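Local coordinates for butyryl-CoA dehydrogenase (Marinomonas mediterranea, PDB 6CXT), which belongs to the acyl-CoA dehydrogenase family of flavoproteins and holds flavin-adenine dinucleotide and the ligand FK4 in adjoining pockets, at residues L17-E22 / G42-F47; E53-D58 / T105-L110; V185-T190 / K221-G226. One frame throughout, in Å; residues are numbered along the deposited sequence.

Interaction 1: residues L17-E22 / G42-F47; sequences LRFGKE and GDFGYF
F19 and F44 face each other from the last turns of helices 7-19 and 35-44, their CA atoms 7.9 Å apart, the closest backbone approach between the two segments. Both CB atoms point toward the partner helix, and practically all of the contact is made by these two side chains. In each, CG lies anti to the backbone N (chi1 -180° in F19, 170° in F44), which carries both rings into the gap between the helices. The rings meet obliquely, with centroids 4.6 Å apart and planes inclined at 34°, too far from parallel for a stack and too far from perpendicular for an edge-to-face pair. F44 lays its CB over one face of the F19 ring, 3.8 Å from the centroid, in a CH-pi contact close to the ring normal. Its CD1 follows across the same ring and comes within 3.6 Å of F19 CG, while F44 CE1 reaches back to F19 CB at 3.7 Å.

Just beyond F44, helix 35-44 ends at G45, the positive-phi C' residue of a Schellman motif in which Y46 N bonds to L41 O and G45 N, weakly, to G42 O. The chain then turns so that Y46 and F47 head for helix 81-101. L74 of helix 64-77 touches both phenylalanines, and H15 meets the F44 ring from helix 7-19. Made of two hydrocarbon rings, the contact depends on dispersion and CH-pi attraction to join the two helix ends within the N-terminal helical domain, without a polar bond between the segments.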
loop_
_atom_site.group_PDB
_atom_site.type_symbol
_atom_site.label_atom_id
_atom_site.label_comp_id
_atom_site.label_asym_id
_atom_site.label_seq_id
_atom_site.Cartn_x
_atom_site.Cartn_y
_atom_site.Cartn_z
ATOM N N LEU B 17 0.099 -28.179 18.587
ATOM C CA LEU B 17 -1.284 -27.674 18.472
ATOM C C LEU B 17 -2.187 -28.080 19.617
ATOM O O LEU B 17 -2.999 -27.283 20.108
ATOM C CB LEU B 17 -1.937 -28.084 17.147
ATOM C CG LEU B 17 -1.402 -27.427 15.870
ATOM C CD1 LEU B 17 -2.120 -28.042 14.671
ATOM C CD2 LEU B 17 -1.532 -25.912 15.872
ATOM N N ARG B 18 -2.063 -29.327 20.059
ATOM C CA ARG B 18 -2.849 -29.779 21.203
ATOM C C ARG B 18 -2.393 -29.135 22.522
ATOM O O ARG B 18 -3.208 -28.843 23.380
ATOM C CB ARG B 18 -2.772 -31.310 21.320
ATOM C CG ARG B 18 -3.446 -32.109 20.198
ATOM C CD ARG B 18 -3.067 -33.615 20.239
ATOM N NE ARG B 18 -2.549 -34.055 21.558
ATOM C CZ ARG B 18 -1.344 -34.611 21.801
ATOM N NH1 ARG B 18 -0.484 -34.861 20.807
ATOM N NH2 ARG B 18 -1.006 -34.944 23.054
ATOM N N PHE B 19 -1.098 -28.899 22.678
ATOM C CA PHE B 19 -0.574 -28.314 23.916
ATOM C C PHE B 19 -1.151 -26.941 24.266
ATOM O O PHE B 19 -1.445 -26.715 25.423
ATOM C CB PHE B 19 0.943 -28.311 23.946
ATOM C CG PHE B 19 1.519 -27.727 25.196
ATOM C CD1 PHE B 19 1.626 -28.504 26.365
ATOM C CD2 PHE B 19 1.959 -26.394 25.218
ATOM C CE1 PHE B 19 2.156 -27.944 27.532
ATOM C CE2 PHE B 19 2.476 -25.836 26.387
ATOM C CZ PHE B 19 2.586 -26.615 27.528
ATOM N N GLY B 20 -1.329 -26.024 23.300
ATOM C CA GLY B 20 -2.042 -24.731 23.537
ATOM C C GLY B 20 -3.203 -24.639 24.526
ATOM O O GLY B 20 -3.219 -23.726 25.370
ATOM N N LYS B 21 -4.158 -25.578 24.455
ATOM C CA LYS B 21 -5.303 -25.673 25.395
ATOM C C LYS B 21 -4.940 -25.990 26.859
ATOM O O LYS B 21 -5.671 -25.630 27.780
ATOM C CB LYS B 21 -6.331 -26.710 24.904
ATOM C CG LYS B 21 -5.967 -28.169 25.223
ATOM C CD LYS B 21 -6.882 -29.201 24.568
ATOM C CE LYS B 21 -6.418 -29.540 23.151
ATOM N NZ LYS B 21 -6.667 -30.960 22.755
ATOM N N GLU B 22 -3.835 -26.686 27.075
ATOM C CA GLU B 22 -3.394 -27.003 28.428
ATOM C C GLU B 22 -2.948 -25.770 29.216
ATOM O O GLU B 22 -2.760 -25.854 30.441
ATOM C CB GLU B 22 -2.301 -28.071 28.404
ATOM C CG GLU B 22 -2.869 -29.445 28.108
ATOM C CD GLU B 22 -1.799 -30.463 27.816
ATOM O OE1 GLU B 22 -0.784 -30.500 28.547
ATOM O OE2 GLU B 22 -1.978 -31.234 26.852
ATOM N N GLY B 42 8.202 -25.431 29.645
ATOM C CA GLY B 42 9.421 -26.164 30.011
ATOM C C GLY B 42 9.227 -27.668 29.958
ATOM O O GLY B 42 9.993 -28.369 29.283
ATOM N N ASP B 43 8.212 -28.163 30.657
ATOM C CA ASP B 43 7.867 -29.596 30.584
ATOM C C ASP B 43 7.508 -30.102 29.184
ATOM O O ASP B 43 7.849 -31.205 28.824
ATOM C CB ASP B 43 6.701 -29.902 31.518
ATOM C CG ASP B 43 7.017 -29.569 32.960
ATOM O OD1 ASP B 43 8.195 -29.384 33.293
ATOM O OD2 ASP B 43 6.080 -29.465 33.764
ATOM N N PHE B 44 6.806 -29.296 28.389
ATOM C CA PHE B 44 6.530 -29.666 27.003
ATOM C C PHE B 44 7.826 -29.847 26.196
ATOM O O PHE B 44 7.869 -30.654 25.289
ATOM C CB PHE B 44 5.566 -28.629 26.357
ATOM C CG PHE B 44 5.396 -28.770 24.867
ATOM C CD1 PHE B 44 4.425 -29.628 24.339
ATOM C CD2 PHE B 44 6.203 -28.041 23.991
ATOM C CE1 PHE B 44 4.254 -29.754 22.946
ATOM C CE2 PHE B 44 6.049 -28.178 22.599
ATOM C CZ PHE B 44 5.055 -29.029 22.084
ATOM N N GLY B 45 8.863 -29.086 26.519
ATOM C CA GLY B 45 10.141 -29.170 25.829
ATOM C C GLY B 45 10.497 -27.933 25.012
ATOM O O GLY B 45 11.481 -27.970 24.284
ATOM N N TYR B 46 9.710 -26.847 25.130
ATOM C CA TYR B 46 9.912 -25.563 24.343
ATOM C C TYR B 46 11.310 -24.994 24.458
ATOM O O TYR B 46 11.869 -24.486 23.485
ATOM C CB TYR B 46 8.911 -24.505 24.854
ATOM C CG TYR B 46 8.834 -23.176 24.106
ATOM C CD1 TYR B 46 8.811 -23.144 22.709
ATOM C CD2 TYR B 46 8.719 -21.956 24.792
ATOM C CE1 TYR B 46 8.697 -21.946 22.027
ATOM C CE2 TYR B 46 8.593 -20.718 24.111
ATOM C CZ TYR B 46 8.601 -20.728 22.733
ATOM O OH TYR B 46 8.486 -19.570 22.002
ATOM N N PHE B 47 11.896 -25.031 25.664
ATOM C CA PHE B 47 13.193 -24.388 25.822
ATOM C C PHE B 47 14.333 -25.317 25.457
ATOM O O PHE B 47 15.471 -24.877 25.340
ATOM C CB PHE B 47 13.409 -23.894 27.258
ATOM C CG PHE B 47 12.253 -23.126 27.800
ATOM C CD1 PHE B 47 11.838 -21.936 27.189
ATOM C CD2 PHE B 47 11.573 -23.583 28.911
ATOM C CE1 PHE B 47 10.774 -21.251 27.691
ATOM C CE2 PHE B 47 10.507 -22.878 29.416
ATOM C CZ PHE B 47 10.097 -21.716 28.786
#

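Interaction 2: residues E53-D58 / T105-L110; sequences EKYAKD and TLKHQL
Y55 meets H108 and K107 where the loop 53-58 runs past helix 104-114; its CA lies 5.8 Å from that of H108. Followed outward, K107 runs over one face of the tyrosine: CB, pointing toward the loop, sits 3.7 Å from Y55 CD1, and CD lies above the ring, offset toward the rim. A bend at chi3 (-63°) then turns the chain along the ring, bringing CE to 3.5 Å from Y55 CZ. At the tip, NZ donates to Y55 OH over 3.1 Å and also forms a salt bridge with E104, whose other carboxylate oxygen is hydrogen-bonded to the same hydroxyl. Hydroxyl, ammonium and carboxylate form a closed polar triangle that probably offsets the lysine charge and holds the hydroxyl in place; K107 CD and K54 CG, over opposite faces, limit the ring's rotation.

H108 approaches from the next position on the helix. Its side chain crosses that of Y55 at about a right angle, and the ring planes are inclined obliquely at 47°. Y55 CE1 comes within 3.6 Å of H108 CE1, over a face of the imidazole. NE2 donates to K54 O over 3.2 Å in a bent bond (135° at the hydrogen), with the oxygen tilted out of the imidazole plane. The other ring nitrogen, ND1, is hydrogen-bonded to E104 O, so the histidine bridges helix and loop. Two carbonyl partners would be consistent with a doubly protonated imidazole, though the NE2 bond is long and bent. Y55 also touches L99 of helix 81-101 and L111 of helix 104-114. The arrangement is a loop held to the first turns of a helix by a tyrosine and its polar partners, within the all-helical N-terminal domain of the acyl-CoA dehydrogenase fold.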
loop_
_atom_site.group_PDB
_atom_site.type_symbol
_atom_site.label_atom_id
_atom_site.label_comp_id
_atom_site.label_asym_id
_atom_site.label_seq_id
_atom_site.Cartn_x
_atom_site.Cartn_y
_atom_site.Cartn_z
ATOM N N GLU B 53 21.172 -33.349 23.469
ATOM C CA GLU B 53 21.168 -34.195 24.671
ATOM C C GLU B 53 22.497 -34.165 25.453
ATOM O O GLU B 53 22.489 -34.214 26.677
ATOM C CB GLU B 53 20.784 -35.632 24.325
ATOM C CG GLU B 53 20.279 -36.395 25.541
ATOM C CD GLU B 53 19.579 -37.697 25.201
ATOM O OE1 GLU B 53 19.205 -37.918 24.025
ATOM O OE2 GLU B 53 19.398 -38.508 26.135
ATOM N N LYS B 54 23.615 -34.060 24.739
ATOM C CA LYS B 54 24.951 -33.904 25.331
ATOM C C LYS B 54 24.986 -32.846 26.444
ATOM O O LYS B 54 25.770 -32.955 27.410
ATOM C CB LYS B 54 25.945 -33.526 24.228
ATOM C CG LYS B 54 27.417 -33.612 24.604
ATOM C CD LYS B 54 28.284 -32.896 23.575
ATOM C CE LYS B 54 29.775 -33.236 23.676
ATOM N NZ LYS B 54 30.369 -33.128 25.042
ATOM N N TYR B 55 24.148 -31.814 26.313
ATOM C CA TYR B 55 24.174 -30.706 27.281
ATOM C C TYR B 55 22.976 -30.587 28.188
ATOM O O TYR B 55 23.057 -29.868 29.164
ATOM C CB TYR B 55 24.477 -29.366 26.620
ATOM C CG TYR B 55 25.795 -29.350 25.924
ATOM C CD1 TYR B 55 27.003 -29.305 26.645
ATOM C CD2 TYR B 55 25.850 -29.405 24.536
ATOM C CE1 TYR B 55 28.229 -29.291 25.981
ATOM C CE2 TYR B 55 27.055 -29.390 23.866
ATOM C CZ TYR B 55 28.240 -29.350 24.588
ATOM O OH TYR B 55 29.413 -29.323 23.876
ATOM N N ALA B 56 21.887 -31.294 27.887
ATOM C CA ALA B 56 20.694 -31.239 28.710
ATOM C C ALA B 56 19.919 -32.509 28.511
ATOM O O ALA B 56 19.641 -32.898 27.369
ATOM C CB ALA B 56 19.843 -30.028 28.317
ATOM N N LYS B 57 19.537 -33.132 29.627
ATOM C CA LYS B 57 19.098 -34.526 29.644
ATOM C C LYS B 57 17.895 -34.808 28.747
ATOM O O LYS B 57 17.842 -35.859 28.081
ATOM C CB LYS B 57 18.874 -35.043 31.080
ATOM C CG LYS B 57 17.565 -34.622 31.720
ATOM C CD LYS B 57 17.109 -35.546 32.843
ATOM C CE LYS B 57 17.259 -34.882 34.208
ATOM N NZ LYS B 57 16.129 -35.282 35.101
ATOM N N ASP B 58 16.942 -33.886 28.711
ATOM C CA ASP B 58 15.821 -34.059 27.801
ATOM C C ASP B 58 15.832 -33.041 26.635
ATOM O O ASP B 58 14.814 -32.914 25.940
ATOM C CB ASP B 58 14.472 -34.113 28.542
ATOM C CG ASP B 58 14.405 -35.249 29.562
ATOM O OD1 ASP B 58 14.375 -36.430 29.159
ATOM O OD2 ASP B 58 14.378 -34.965 30.773
ATOM N N THR B 105 32.730 -26.171 30.039
ATOM C CA THR B 105 32.335 -26.096 31.447
ATOM C C THR B 105 31.111 -25.175 31.639
ATOM O O THR B 105 30.128 -25.546 32.305
ATOM C CB THR B 105 33.540 -25.811 32.403
ATOM O OG1 THR B 105 34.139 -24.542 32.112
ATOM C CG2 THR B 105 34.615 -26.895 32.202
ATOM N N LEU B 106 31.162 -24.001 31.014
ATOM C CA LEU B 106 29.996 -23.099 31.012
ATOM C C LEU B 106 28.721 -23.785 30.446
ATOM O O LEU B 106 27.657 -23.772 31.102
ATOM C CB LEU B 106 30.330 -21.753 30.345
ATOM C CG LEU B 106 29.345 -20.614 30.707
ATOM C CD1 LEU B 106 29.448 -20.093 32.139
ATOM C CD2 LEU B 106 29.522 -19.468 29.740
ATOM N N LYS B 107 28.857 -24.472 29.308
ATOM C CA LYS B 107 27.737 -25.212 28.735
ATOM C C LYS B 107 27.120 -26.272 29.660
ATOM O O LYS B 107 25.893 -26.314 29.815
ATOM C CB LYS B 107 28.072 -25.790 27.367
ATOM C CG LYS B 107 28.401 -24.714 26.351
ATOM C CD LYS B 107 28.615 -25.276 24.972
ATOM C CE LYS B 107 29.802 -26.214 24.910
ATOM N NZ LYS B 107 30.315 -26.364 23.522
ATOM N N HIS B 108 27.957 -27.116 30.287
ATOM C CA HIS B 108 27.449 -28.088 31.272
ATOM C C HIS B 108 26.892 -27.447 32.520
ATOM O O HIS B 108 25.921 -27.946 33.089
ATOM C CB HIS B 108 28.496 -29.171 31.598
ATOM C CG HIS B 108 28.616 -30.181 30.504
ATOM N ND1 HIS B 108 29.680 -30.206 29.626
ATOM C CD2 HIS B 108 27.760 -31.145 30.087
ATOM C CE1 HIS B 108 29.501 -31.182 28.752
ATOM N NE2 HIS B 108 28.336 -31.757 29.001
ATOM N N GLN B 109 27.470 -26.329 32.927
ATOM C CA GLN B 109 26.950 -25.605 34.087
ATOM C C GLN B 109 25.564 -24.965 33.810
ATOM O O GLN B 109 24.660 -25.058 34.637
ATOM C CB GLN B 109 27.929 -24.523 34.480
ATOM C CG GLN B 109 27.710 -23.904 35.853
ATOM C CD GLN B 109 28.729 -22.796 36.122
ATOM O OE1 GLN B 109 29.943 -23.017 36.024
ATOM N NE2 GLN B 109 28.238 -21.585 36.429
ATOM N N LEU B 110 25.401 -24.343 32.644
ATOM C CA LEU B 110 24.232 -23.484 32.396
ATOM C C LEU B 110 23.094 -24.132 31.647
ATOM O O LEU B 110 21.948 -23.900 31.999
ATOM C CB LEU B 110 24.642 -22.193 31.681
ATOM C CG LEU B 110 25.672 -21.279 32.313
ATOM C CD1 LEU B 110 25.894 -20.022 31.504
ATOM C CD2 LEU B 110 25.296 -20.913 33.730
#

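Interaction 3: residues V185-T190 / K221-G226; sequences VVPRNT and KDYALG
P187 O is gripped twice from within its own segment: T190 OG1 donates to it over 2.8 Å and T190 N over 3.2 Å, both from the same face of the carbonyl plane. The backbone bond closes the type I turn 187-190 that ends strand 181-187, and the hydroxyl adds a second hold. Across the contact, V185 N gives a nearly straight bond to Y223 O (2.8 Å, 178° at the hydrogen), tying the strand to the short 3-10 segment 221-223.

Y223 then turns its side chain back along the strand. With CG anti to its own carbonyl carbon (chi1 -78°), the ring extends alongside V185 toward P187. P187 CG rests over one ring face, offset toward the rim and 3.8 Å from Y223 CZ, making a CH-pi contact 25° off the ring normal. V185 O lies close to the base of the same side chain, 3.2 Å from Y223 CB; this oxygen is buried by the contact and has no polar partner in the model. The CG2 branch of V185 meets L225 CD1 at 3.6 Å, L225 reaching it through the end of its side chain.

L225 also bonds through its backbone to A183, and the weakly bonded strand 224-225 lies antiparallel to 181-187 as an outermost strand of the mixed sheet in this chain. V167 of strand 165-171 adds to the apolar surface around L225. Strand 181-187 belongs to the beta-sheet middle domain of the acyl-CoA dehydrogenase fold, and here it meets a helix of the N-terminal domain: L106 of helix 104-114 packs on V185 and Y223.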
loop_
_atom_site.group_PDB
_atom_site.type_symbol
_atom_site.label_atom_id
_atom_site.label_comp_id
_atom_site.label_asym_id
_atom_site.label_seq_id
_atom_site.Cartn_x
_atom_site.Cartn_y
_atom_site.Cartn_z
ATOM N N VAL B 185 28.101 -13.879 30.012
ATOM C CA VAL B 185 26.932 -14.354 30.754
ATOM C C VAL B 185 27.091 -13.830 32.169
ATOM O O VAL B 185 28.099 -14.133 32.828
ATOM C CB VAL B 185 26.879 -15.883 30.793
ATOM C CG1 VAL B 185 25.729 -16.369 31.684
ATOM C CG2 VAL B 185 26.735 -16.454 29.390
ATOM N N VAL B 186 26.145 -13.017 32.635
ATOM C CA VAL B 186 26.253 -12.337 33.922
ATOM C C VAL B 186 25.175 -12.934 34.841
ATOM O O VAL B 186 23.979 -12.695 34.614
ATOM C CB VAL B 186 26.104 -10.825 33.792
ATOM C CG1 VAL B 186 26.215 -10.121 35.151
ATOM C CG2 VAL B 186 27.129 -10.270 32.811
ATOM N N PRO B 187 25.562 -13.689 35.855
ATOM C CA PRO B 187 24.536 -14.213 36.745
ATOM C C PRO B 187 23.794 -13.098 37.495
ATOM O O PRO B 187 24.358 -12.104 37.835
ATOM C CB PRO B 187 25.311 -15.134 37.690
ATOM C CG PRO B 187 26.603 -15.382 37.020
ATOM C CD PRO B 187 26.895 -14.172 36.199
ATOM N N ARG B 188 22.505 -13.290 37.701
ATOM C CA ARG B 188 21.651 -12.355 38.402
ATOM C C ARG B 188 22.167 -12.004 39.812
ATOM O O ARG B 188 22.068 -10.912 40.183
ATOM C CB ARG B 188 20.225 -12.891 38.480
ATOM C CG ARG B 188 19.187 -11.985 39.103
ATOM C CD ARG B 188 19.089 -10.614 38.501
ATOM N NE ARG B 188 17.971 -9.847 38.994
ATOM C CZ ARG B 188 16.719 -10.017 38.632
ATOM N NH1 ARG B 188 16.400 -10.951 37.781
ATOM N NH2 ARG B 188 15.790 -9.249 39.143
ATOM N N ASN B 189 22.723 -12.958 40.540
ATOM C CA ASN B 189 23.240 -12.714 41.884
ATOM C C ASN B 189 24.553 -11.907 41.970
ATOM O O ASN B 189 25.049 -11.674 43.021
ATOM C CB ASN B 189 23.288 -14.019 42.684
ATOM C CG ASN B 189 21.908 -14.627 42.897
ATOM O OD1 ASN B 189 20.933 -14.023 42.571
ATOM N ND2 ASN B 189 21.849 -15.825 43.416
ATOM N N THR B 190 25.093 -11.492 40.850
ATOM C CA THR B 190 26.311 -10.651 40.813
ATOM C C THR B 190 25.992 -9.310 41.506
ATOM O O THR B 190 25.121 -8.534 41.029
ATOM C CB THR B 190 26.816 -10.412 39.362
ATOM O OG1 THR B 190 26.961 -11.667 38.685
ATOM C CG2 THR B 190 28.110 -9.599 39.338
ATOM N N LYS B 221 36.294 -14.540 34.323
ATOM C CA LYS B 221 36.498 -14.625 32.877
ATOM C C LYS B 221 35.886 -15.863 32.231
ATOM O O LYS B 221 35.579 -15.805 31.048
ATOM C CB LYS B 221 37.988 -14.530 32.520
ATOM C CG LYS B 221 38.764 -15.781 32.907
ATOM C CD LYS B 221 40.217 -15.664 32.492
ATOM C CE LYS B 221 40.983 -16.891 32.960
ATOM N NZ LYS B 221 42.416 -16.713 32.617
ATOM N N ASP B 222 35.677 -16.960 32.964
ATOM C CA ASP B 222 35.029 -18.129 32.378
ATOM C C ASP B 222 33.562 -17.849 31.976
ATOM O O ASP B 222 32.939 -18.681 31.345
ATOM C CB ASP B 222 35.028 -19.322 33.338
ATOM C CG ASP B 222 36.450 -19.863 33.638
ATOM O OD1 ASP B 222 37.465 -19.420 33.015
ATOM O OD2 ASP B 222 36.541 -20.741 34.528
ATOM N N TYR B 223 33.010 -16.729 32.421
ATOM C CA TYR B 223 31.654 -16.311 31.997
ATOM C C TYR B 223 31.630 -15.602 30.633
ATOM O O TYR B 223 30.531 -15.363 30.106
ATOM C CB TYR B 223 30.978 -15.423 33.073
ATOM C CG TYR B 223 30.444 -16.241 34.223
ATOM C CD1 TYR B 223 29.328 -17.063 34.058
ATOM C CD2 TYR B 223 31.094 -16.230 35.485
ATOM C CE1 TYR B 223 28.855 -17.854 35.093
ATOM C CE2 TYR B 223 30.615 -17.005 36.541
ATOM C CZ TYR B 223 29.501 -17.798 36.348
ATOM O OH TYR B 223 29.050 -18.557 37.378
ATOM N N ALA B 224 32.805 -15.260 30.074
ATOM C CA ALA B 224 32.885 -14.701 28.709
ATOM C C ALA B 224 32.441 -15.751 27.709
ATOM O O ALA B 224 32.741 -16.943 27.852
ATOM C CB ALA B 224 34.278 -14.158 28.371
ATOM N N LEU B 225 31.672 -15.295 26.716
ATOM C CA LEU B 225 31.309 -16.115 25.569
ATOM C C LEU B 225 32.279 -15.761 24.431
ATOM O O LEU B 225 32.382 -14.588 24.023
ATOM C CB LEU B 225 29.877 -15.782 25.148
ATOM C CG LEU B 225 28.735 -16.723 25.475
ATOM C CD1 LEU B 225 28.963 -17.514 26.756
ATOM C CD2 LEU B 225 27.408 -15.970 25.436
ATOM N N GLY B 226 32.968 -16.778 23.929
ATOM C CA GLY B 226 33.963 -16.600 22.859
ATOM C C GLY B 226 35.174 -15.839 23.367
ATOM O O GLY B 226 35.417 -15.795 24.556
#

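How the interactions relate
Interactions 1 and 2 both belong to the N-terminal helical domain, with centres 22 Å apart and nearest atoms about 6 Å apart, so they do not touch. Interaction 2 does touch interaction 3, and the two centres are 16 Å apart. Helix 104-114 carries this junction: while K107 and H108 serve the loop 53-58, L106 and L110 turn to the sheet. L106 CD2 lies 3.6 Å from L225 CD1, L110 CD1 is 3.7 Å from V185 CG1, and Q109 NE2 probably hydrogen-bonds to Y223 OH. Interaction 1 stays about 15 Å from interaction 3 at the nearest atoms. The L225 side chain is about 13 Å from both FAD and FK4.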